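Local coordinates for alpha-rhamnosidase (Dictyoglomus thermophilum, PDB 6I60), which probably removes terminal non-reducing alpha-L-rhamnose residues from alpha-L-rhamnosides by hydrolysis, as a glycoside hydrolase with an (alpha/alpha)6-barrel catalytic domain, at residues M504-D509 with Y608-W613; L544-V547 with S553-P556. One frame throughout, in Å; residues are numbered along the deposited sequence.

Contact 1 of 2, residues M504-D509 with Y608-W613; sequences MGWMGD and YKYGDW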
# COMPACT_ATOMS: atom_id res chain seq x y z
N MET A 504 11.34 7.16 -3.41
CA MET A 504 10.96 6.64 -4.71
C MET A 504 10.23 5.30 -4.57
O MET A 504 10.26 4.66 -3.52
CB MET A 504 12.19 6.47 -5.60
CG MET A 504 12.80 7.77 -6.08
SD MET A 504 11.55 8.92 -6.68
CE MET A 504 12.55 10.37 -7.02
N GLY A 505 9.57 4.90 -5.65
CA GLY A 505 8.85 3.64 -5.65
C GLY A 505 9.71 2.47 -6.08
O GLY A 505 9.49 1.89 -7.15
N TRP A 506 10.71 2.13 -5.27
CA TRP A 506 11.60 1.03 -5.59
C TRP A 506 10.83 -0.28 -5.65
O TRP A 506 10.09 -0.63 -4.72
CB TRP A 506 12.73 0.95 -4.56
CG TRP A 506 13.77 2.01 -4.73
CD1 TRP A 506 13.79 3.25 -4.16
CD2 TRP A 506 14.95 1.92 -5.53
NE1 TRP A 506 14.90 3.94 -4.56
CE2 TRP A 506 15.64 3.15 -5.40
CE3 TRP A 506 15.50 0.93 -6.36
CZ2 TRP A 506 16.84 3.41 -6.05
CZ3 TRP A 506 16.69 1.19 -7.00
CH2 TRP A 506 17.35 2.42 -6.85
N MET A 507 11.02 -1.02 -6.75
CA MET A 507 10.22 -2.21 -7.00
C MET A 507 10.57 -3.35 -6.05
O MET A 507 9.69 -4.15 -5.69
CB MET A 507 10.40 -2.66 -8.45
CG MET A 507 9.68 -1.77 -9.45
SD MET A 507 7.99 -2.32 -9.74
CE MET A 507 8.27 -3.56 -11.02
N GLY A 508 11.83 -3.46 -5.65
CA GLY A 508 12.23 -4.56 -4.78
C GLY A 508 11.62 -4.46 -3.40
O GLY A 508 11.10 -5.45 -2.86
N ASP A 509 11.68 -3.27 -2.79
CA ASP A 509 11.12 -3.10 -1.46
C ASP A 509 9.61 -3.31 -1.46
O ASP A 509 9.06 -3.83 -0.48
CB ASP A 509 11.46 -1.71 -0.93
CG ASP A 509 12.93 -1.38 -1.06
OD1 ASP A 509 13.56 -1.85 -2.03
OD2 ASP A 509 13.46 -0.65 -0.19
N TYR A 608 23.01 -8.56 -12.55
CA TYR A 608 22.37 -8.18 -11.29
C TYR A 608 23.04 -6.91 -10.79
O TYR A 608 24.23 -6.68 -11.03
CB TYR A 608 22.47 -9.30 -10.24
CG TYR A 608 23.80 -9.35 -9.52
CD1 TYR A 608 24.89 -9.99 -10.09
CD2 TYR A 608 23.96 -8.77 -8.27
CE1 TYR A 608 26.11 -10.05 -9.44
CE2 TYR A 608 25.18 -8.82 -7.61
CZ TYR A 608 26.25 -9.46 -8.20
OH TYR A 608 27.46 -9.52 -7.55
N LYS A 609 22.26 -6.09 -10.09
CA LYS A 609 22.76 -4.86 -9.49
C LYS A 609 22.73 -4.89 -7.98
O LYS A 609 23.71 -4.50 -7.34
CB LYS A 609 21.95 -3.67 -10.00
CG LYS A 609 22.03 -3.46 -11.50
CD LYS A 609 21.16 -2.30 -11.94
CE LYS A 609 19.71 -2.73 -12.07
NZ LYS A 609 18.96 -1.85 -13.01
N TYR A 610 21.63 -5.35 -7.39
CA TYR A 610 21.45 -5.35 -5.94
C TYR A 610 21.53 -6.74 -5.34
O TYR A 610 22.30 -6.96 -4.39
CB TYR A 610 20.11 -4.69 -5.59
CG TYR A 610 19.79 -3.49 -6.44
CD1 TYR A 610 18.66 -3.47 -7.25
CD2 TYR A 610 20.62 -2.37 -6.44
CE1 TYR A 610 18.36 -2.37 -8.03
CE2 TYR A 610 20.33 -1.27 -7.22
CZ TYR A 610 19.20 -1.27 -8.02
OH TYR A 610 18.91 -0.18 -8.80
N GLY A 611 20.75 -7.69 -5.86
CA GLY A 611 20.76 -9.03 -5.29
C GLY A 611 20.25 -9.03 -3.87
O GLY A 611 19.31 -8.30 -3.52
N ASP A 612 20.87 -9.85 -3.02
CA ASP A 612 20.57 -9.88 -1.59
C ASP A 612 21.07 -8.58 -0.97
O ASP A 612 22.16 -8.50 -0.40
CB ASP A 612 21.19 -11.10 -0.93
CG ASP A 612 20.39 -11.60 0.26
OD1 ASP A 612 19.21 -11.21 0.39
OD2 ASP A 612 20.94 -12.38 1.06
N TRP A 613 20.25 -7.54 -1.10
CA TRP A 613 20.63 -6.20 -0.67
C TRP A 613 20.75 -6.12 0.85
O TRP A 613 19.84 -6.54 1.57
CB TRP A 613 19.60 -5.19 -1.17
CG TRP A 613 20.08 -3.77 -1.25
CD1 TRP A 613 19.54 -2.69 -0.62
CD2 TRP A 613 21.17 -3.28 -2.03
NE1 TRP A 613 20.24 -1.55 -0.94
CE2 TRP A 613 21.25 -1.89 -1.81
CE3 TRP A 613 22.10 -3.87 -2.89
CZ2 TRP A 613 22.21 -1.08 -2.42
CZ3 TRP A 613 23.05 -3.07 -3.49
CH2 TRP A 613 23.10 -1.69 -3.26

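Contact 2 of 2, residues L544-V547 with S553-P556; sequences LSDV and SIYP. With AE3 (2-(2-ethoxyethoxy)ethanol), chain H.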
# COMPACT_ATOMS: atom_id res chain seq x y z
N LEU A 544 11.58 -3.14 -17.28
CA LEU A 544 10.95 -2.40 -16.19
C LEU A 544 12.01 -1.63 -15.43
O LEU A 544 13.17 -2.04 -15.34
CB LEU A 544 10.19 -3.34 -15.24
CG LEU A 544 8.98 -4.05 -15.82
CD1 LEU A 544 8.43 -5.09 -14.85
CD2 LEU A 544 7.91 -3.05 -16.19
N SER A 545 11.60 -0.49 -14.87
CA SER A 545 12.50 0.35 -14.09
C SER A 545 12.57 -0.13 -12.65
O SER A 545 11.62 -0.71 -12.12
CB SER A 545 12.05 1.81 -14.13
OG SER A 545 13.11 2.68 -13.77
N ASP A 546 13.72 0.11 -12.01
CA ASP A 546 13.88 -0.29 -10.62
C ASP A 546 13.02 0.56 -9.69
O ASP A 546 12.66 0.10 -8.60
CB ASP A 546 15.35 -0.20 -10.21
CG ASP A 546 16.13 -1.45 -10.57
OD1 ASP A 546 15.51 -2.53 -10.67
OD2 ASP A 546 17.36 -1.36 -10.76
N VAL A 547 12.67 1.78 -10.10
CA VAL A 547 11.72 2.61 -9.37
C VAL A 547 10.53 2.90 -10.28
O VAL A 547 10.70 3.17 -11.48
CB VAL A 547 12.37 3.91 -8.84
CG1 VAL A 547 13.73 3.62 -8.25
CG2 VAL A 547 12.48 4.97 -9.92
N SER A 553 15.19 7.21 -13.94
CA SER A 553 15.18 6.20 -14.99
C SER A 553 16.30 5.21 -14.73
O SER A 553 17.48 5.52 -14.94
CB SER A 553 15.31 6.85 -16.36
OG SER A 553 14.04 7.14 -16.91
N ILE A 554 15.95 4.01 -14.28
CA ILE A 554 16.92 2.93 -14.07
C ILE A 554 16.42 1.73 -14.88
O ILE A 554 15.63 0.91 -14.40
CB ILE A 554 17.10 2.58 -12.59
CG1 ILE A 554 17.84 3.71 -11.87
CG2 ILE A 554 17.90 1.30 -12.43
CD1 ILE A 554 16.96 4.56 -11.00
N TYR A 555 16.87 1.65 -16.13
CA TYR A 555 16.53 0.56 -17.03
C TYR A 555 17.80 -0.13 -17.50
O TYR A 555 18.79 0.54 -17.81
CB TYR A 555 15.76 1.07 -18.25
CG TYR A 555 14.35 1.54 -17.98
CD1 TYR A 555 14.08 2.87 -17.70
CD2 TYR A 555 13.28 0.65 -18.05
CE1 TYR A 555 12.78 3.30 -17.47
CE2 TYR A 555 11.98 1.08 -17.82
CZ TYR A 555 11.74 2.40 -17.53
OH TYR A 555 10.45 2.83 -17.31
N PRO A 556 17.81 -1.47 -17.57
CA PRO A 556 16.72 -2.35 -17.13
C PRO A 556 16.76 -2.59 -15.63
O PRO A 556 17.64 -2.09 -14.94
CB PRO A 556 16.98 -3.64 -17.90
CG PRO A 556 18.46 -3.67 -18.07
CD PRO A 556 18.92 -2.24 -18.18
C2 AE3 H . 13.71 5.09 -20.85
O2 AE3 H . 14.80 4.27 -21.22
C3 AE3 H . 15.98 5.00 -21.49
C4 AE3 H . 16.96 4.09 -22.21
O3 AE3 H . 17.08 2.88 -21.49
C5 AE3 H . 18.09 2.03 -22.00
C6 AE3 H . 18.33 0.90 -21.02
O4 AE3 H . 19.51 0.21 -21.38

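Contact 1 of 2, residues M504-D509 with Y608-W613
W506 and Y610 meet almost at right angles, the outer edge of the indole six-membered ring directed at the phenol in an offset edge-to-face pair. The two six-membered ring centroids lie 5.7 Å apart and the planes are turned by 80°. CZ3 of W506 leads, 3.2 Å from OH and 3.7 Å from CZ of Y610, with the neighbouring CH2 3.6 Å from the same OH. The hydroxyl therefore sits beside the indole edge, near the indole plane, and the contact gathers at the far end of the tyrosine. With chi1 at -75°, CG of W506 lies anti to the carbonyl carbon, and a chi2 near 90° swings the six-membered part of the indole toward Y610. Its NE1 bonds instead to E502.

Within 608-613, CB of K609 lies over the centre of one face of Y610, 3.9 Å above the plane. CD2 of Y610 in turn covers the rim of one face of W613. Y610 OH is hydrogen-bonded to D546, which anchors the phenol at the end that touches W506. A triethylene glycol, probably from the crystallisation liquor, lies beside W506, and D509 OD1 hydrogen-bonds to such a molecule; it may mark a pocket here.

W506 is the N-cap of helix 507-512, whose M507 packs on helix 524-535. Residues 608-613 belong to the loop between helices 586-599 and 626-648, and W561 of helix 559-562 meets the Y610 ring and touches D509 and W613.

Contact 2 of 2, residues L544-V547 with S553-P556
The loop joining helices 524-535 and 559-562 of the six-hairpin glycosidase domain folds back on itself here, bringing S545 and D546 against I554 and Y555. Without forming regular strands, the two short segments run 138° apart. I554 O takes two hydrogen bonds: D546 N, 3.2 Å away, approaches in the carbonyl plane, whereas S545 OG, 3.1 Å away, stands well above it. The serine torsion (chi1 -161°) turns OG to that carbonyl and leaves CB over one face of the Y555 ring in a CH-pi contact, 3.8 Å from the centroid. Farther out, Y555 OH is held by A537 O.

The I554 side chain crosses that of D546 at about a right angle, its CG2 3.7 Å from D546 CB. The aspartate's OD2 forms a salt bridge with K609 and its OD1 accepts from D558 N, so the carboxylate is gripped from several parts of the chain. The 2-(2-ethoxyethoxy)ethanol, hydrogen-bonded to K539, lies beside Y555, its C6 3.3 Å from Y555 O. The Y555-P556 peptide is cis, part of the irregular return of this turned-back loop, one of the connections between successive helices of an (alpha/alpha)6 barrel.

Overall arrangement
Following the chain from the N terminus, 504-509 comes first and carries the start of helix 507-512. After helix 524-535, contact 2 closes a tight loop, with five residues separating 544-547 from 553-556. The chain then runs through helices 559-562, 564-576, 580-584 and 586-599 before 608-613 returns to complete contact 1. The short loop thus lies wholly within the long one, whose 98 intervening residues include 58 in helices and none in strands. The contact centres are about 10 Å apart and also meet directly: M507 N hydrogen-bonds to D546 O (2.7 Å), and V547 packs on the W506 indole. Together they join the start of helix 507-512 to the loops before helices 559-562 and 626-648.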